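Local coordinates for ABC-type branched-chain amino acid transport systems periplasmic component-like protein (Thermomonospora curvata, PDB 4N03) that probably serves as the substrate-binding component of an ABC transporter, holding a fatty acid such as palmitic acid for uptake, at residues A[175-180]-A[203-208]. Residues are numbered along the deposited sequence; the frame is centred on the assembly and turned at random. Where two conformers were deposited one is given.
With PLM (palmitic acid), chain B.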
loop_
_atom_site.group_PDB
_atom_site.type_symbol
_atom_site.label_atom_id
_atom_site.label_comp_id
_atom_site.label_asym_id
_atom_site.label_seq_id
_atom_site.Cartn_x
_atom_site.Cartn_y
_atom_site.Cartn_z
ATOM N N TYR A 175 -15.444 -6.035 4.197
ATOM C CA TYR A 175 -14.530 -5.635 3.125
ATOM C C TYR A 175 -15.107 -4.554 2.265
ATOM O O TYR A 175 -16.312 -4.624 1.878
ATOM C CB TYR A 175 -14.146 -6.913 2.287
ATOM C CG TYR A 175 -15.288 -7.487 1.463
ATOM C CD1 TYR A 175 -16.227 -8.344 2.008
ATOM C CD2 TYR A 175 -15.442 -7.095 0.149
ATOM C CE1 TYR A 175 -17.313 -8.810 1.233
ATOM C CE2 TYR A 175 -16.522 -7.576 -0.614
ATOM C CZ TYR A 175 -17.447 -8.406 -0.062
ATOM O OH TYR A 175 -18.546 -8.821 -0.832
ATOM N N PHE A 176 -14.270 -3.618 1.820
ATOM C CA PHE A 176 -14.641 -2.655 0.832
ATOM C C PHE A 176 -14.919 -3.407 -0.478
ATOM O O PHE A 176 -14.066 -4.070 -1.030
ATOM C CB PHE A 176 -13.524 -1.644 0.581
ATOM C CG PHE A 176 -13.364 -0.502 1.557
ATOM C CD1 PHE A 176 -14.219 -0.256 2.579
ATOM C CD2 PHE A 176 -12.309 0.369 1.373
ATOM C CE1 PHE A 176 -14.035 0.848 3.411
ATOM C CE2 PHE A 176 -12.093 1.465 2.203
ATOM C CZ PHE A 176 -12.948 1.680 3.217
ATOM N N GLU A 177 -16.112 -3.224 -1.020
ATOM C CA GLU A 177 -16.503 -3.839 -2.271
ATOM C C GLU A 177 -15.513 -3.474 -3.382
ATOM O O GLU A 177 -14.992 -2.345 -3.463
ATOM C CB GLU A 177 -17.954 -3.413 -2.620
ATOM C CG GLU A 177 -18.153 -1.918 -2.842
ATOM C CD GLU A 177 -19.478 -1.465 -3.414
ATOM O OE1 GLU A 177 -20.466 -2.185 -3.374
ATOM O OE2 GLU A 177 -19.510 -0.332 -3.934
ATOM N N GLY A 178 -15.255 -4.442 -4.266
ATOM C CA GLY A 178 -14.422 -4.214 -5.415
ATOM C C GLY A 178 -12.961 -4.626 -5.202
ATOM O O GLY A 178 -12.661 -5.498 -4.404
ATOM N N ASP A 179 -12.078 -3.989 -5.943
ATOM C CA ASP A 179 -10.692 -4.428 -6.107
ATOM C C ASP A 179 -9.913 -4.668 -4.854
ATOM O O ASP A 179 -9.062 -5.559 -4.798
ATOM C CB ASP A 179 -9.861 -3.290 -6.830
ATOM C CG ASP A 179 -9.975 -3.317 -8.304
ATOM O OD1 ASP A 179 -10.733 -4.157 -8.874
ATOM O OD2 ASP A 179 -9.352 -2.507 -8.951
ATOM N N TYR A 180 -10.075 -3.790 -3.856
ATOM C CA TYR A 180 -9.284 -3.905 -2.617
ATOM C C TYR A 180 -9.902 -5.003 -1.739
ATOM O O TYR A 180 -9.290 -6.055 -1.539
ATOM C CB TYR A 180 -9.208 -2.538 -1.906
ATOM C CG TYR A 180 -8.856 -2.546 -0.445
ATOM C CD1 TYR A 180 -8.055 -3.504 0.149
ATOM C CD2 TYR A 180 -9.290 -1.512 0.368
ATOM C CE1 TYR A 180 -7.734 -3.461 1.503
ATOM C CE2 TYR A 180 -8.935 -1.426 1.702
ATOM C CZ TYR A 180 -8.177 -2.387 2.271
ATOM O OH TYR A 180 -7.810 -2.334 3.610
ATOM N N PRO A 203 -19.896 -7.098 2.758
ATOM C CA PRO A 203 -19.433 -5.999 1.933
ATOM C C PRO A 203 -19.837 -4.637 2.501
ATOM O O PRO A 203 -20.935 -4.480 3.025
ATOM C CB PRO A 203 -20.143 -6.207 0.604
ATOM C CG PRO A 203 -21.353 -6.977 0.969
ATOM C CD PRO A 203 -20.963 -7.878 2.094
ATOM N N ILE A 204 -18.937 -3.662 2.390
ATOM C CA ILE A 204 -19.173 -2.285 2.825
ATOM C C ILE A 204 -18.615 -1.376 1.740
ATOM O O ILE A 204 -17.908 -1.759 0.835
ATOM C CB ILE A 204 -18.630 -1.958 4.213
ATOM C CG1 ILE A 204 -17.135 -2.185 4.277
ATOM C CG2 ILE A 204 -19.329 -2.750 5.302
ATOM C CD1 ILE A 204 -16.422 -1.416 5.357
ATOM N N LYS A 205 -18.940 -0.118 1.881
ATOM C CA LYS A 205 -18.385 0.951 1.045
ATOM C C LYS A 205 -17.540 1.905 1.906
ATOM O O LYS A 205 -17.735 1.979 3.099
ATOM C CB LYS A 205 -19.534 1.718 0.385
ATOM C CG LYS A 205 -20.335 0.867 -0.624
ATOM C CD LYS A 205 -21.507 1.629 -1.288
ATOM C CE LYS A 205 -22.287 0.827 -2.377
ATOM N NZ LYS A 205 -22.719 -0.612 -2.149
ATOM N N PRO A 206 -16.648 2.674 1.268
ATOM C CA PRO A 206 -15.808 3.592 2.028
ATOM C C PRO A 206 -16.578 4.683 2.752
ATOM O O PRO A 206 -16.106 5.198 3.756
ATOM C CB PRO A 206 -14.882 4.152 0.955
ATOM C CG PRO A 206 -14.862 3.129 -0.109
ATOM C CD PRO A 206 -16.234 2.601 -0.135
ATOM N N THR A 207 -17.789 4.951 2.282
ATOM C CA THR A 207 -18.700 5.909 2.893
ATOM C C THR A 207 -19.498 5.333 4.078
ATOM O O THR A 207 -20.305 6.032 4.702
ATOM C CB THR A 207 -19.648 6.455 1.806
ATOM O OG1 THR A 207 -20.149 5.392 1.018
ATOM C CG2 THR A 207 -18.936 7.469 0.936
ATOM N N ASP A 208 -19.302 4.065 4.407
ATOM C CA ASP A 208 -19.904 3.474 5.585
ATOM C C ASP A 208 -18.992 3.782 6.770
ATOM O O ASP A 208 -17.965 3.171 6.907
ATOM C CB ASP A 208 -20.121 1.976 5.357
ATOM C CG ASP A 208 -21.189 1.693 4.309
ATOM O OD1 ASP A 208 -22.154 2.482 4.144
ATOM O OD2 ASP A 208 -21.078 0.638 3.656
HETATM C C1 PLM B . -6.944 0.322 -1.761
HETATM O O1 PLM B . -6.184 -0.557 -2.246
HETATM O O2 PLM B . -7.833 0.925 -2.400
HETATM C C2 PLM B . -6.660 0.813 -0.360
HETATM C C3 PLM B . -5.486 1.881 -0.461
HETATM C C4 PLM B . -4.945 2.298 0.887
HETATM C C5 PLM B . -3.889 3.345 0.786
HETATM C C6 PLM B . -3.174 3.794 2.079
HETATM C C7 PLM B . -1.916 2.965 2.302
HETATM C C8 PLM B . -1.224 3.167 3.622
HETATM C C9 PLM B . 0.175 2.587 3.720
HETATM C CA PLM B . 0.250 1.130 4.233
HETATM C CB PLM B . 1.717 0.598 3.977
HETATM C CC PLM B . 1.702 -0.750 3.199
HETATM C CD PLM B . 2.986 -1.061 2.460
HETATM C CE PLM B . 3.021 -2.351 1.650
HETATM C CF PLM B . 4.038 -2.244 0.503
HETATM C CG PLM B . 5.467 -2.584 0.888
#
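Ile204 N donates to Tyr175 O at 2.8 Å, and Glu177 N donates to Ile204 O at 3.0 Å in a nearly straight line. These two backbone bonds join the ends of two parallel strands. Beside them, in the Glu177 conformer given, Lys205 NZ forms a salt bridge with Glu177 OE1 at 3.0 Å. The ammonium comes from above the carboxylate plane. The bend at the last lysine torsion (chi4 46°) sets NZ there, with Lys205 CE near Glu177 OE2. Both side chains are exposed and Glu177 has a second conformer, so the bridge is doubtful as a fixed link. Just beyond the strand, Asp208 OD2 accepts from Lys205 N and braces the type I turn Lys205 to Asp208.

Packing differs on the two faces of the sheet. On one, the Tyr175 ring lies against Pro203, whose CA sits over the ring face, 3.8 Å from the centroid, while Pro203 CB meets Tyr175 CZ and OH. An alanine at Tyr175 would probably leave Pro203 without its aromatic cover and open a gap beside this edge strand. On the other face Phe176 is buried. Pro206 CG stands over the centre of its ring at 3.9 Å, a CH-pi contact, and Ile204 CD1 meets Phe176 CD1 at 3.7 Å. Gln234 of helix 232-244 also touches Phe176 and Ile204.

The strands belong to a beta-alpha-beta crossover through helix 179-195. Near that helix's start, Tyr180 lays one ring face against palmitic acid C2. The contact thus pairs a buried apolar face with exposed charges just past the strand ends, and ties the sheet's edge to the strand that leads into the ligand site.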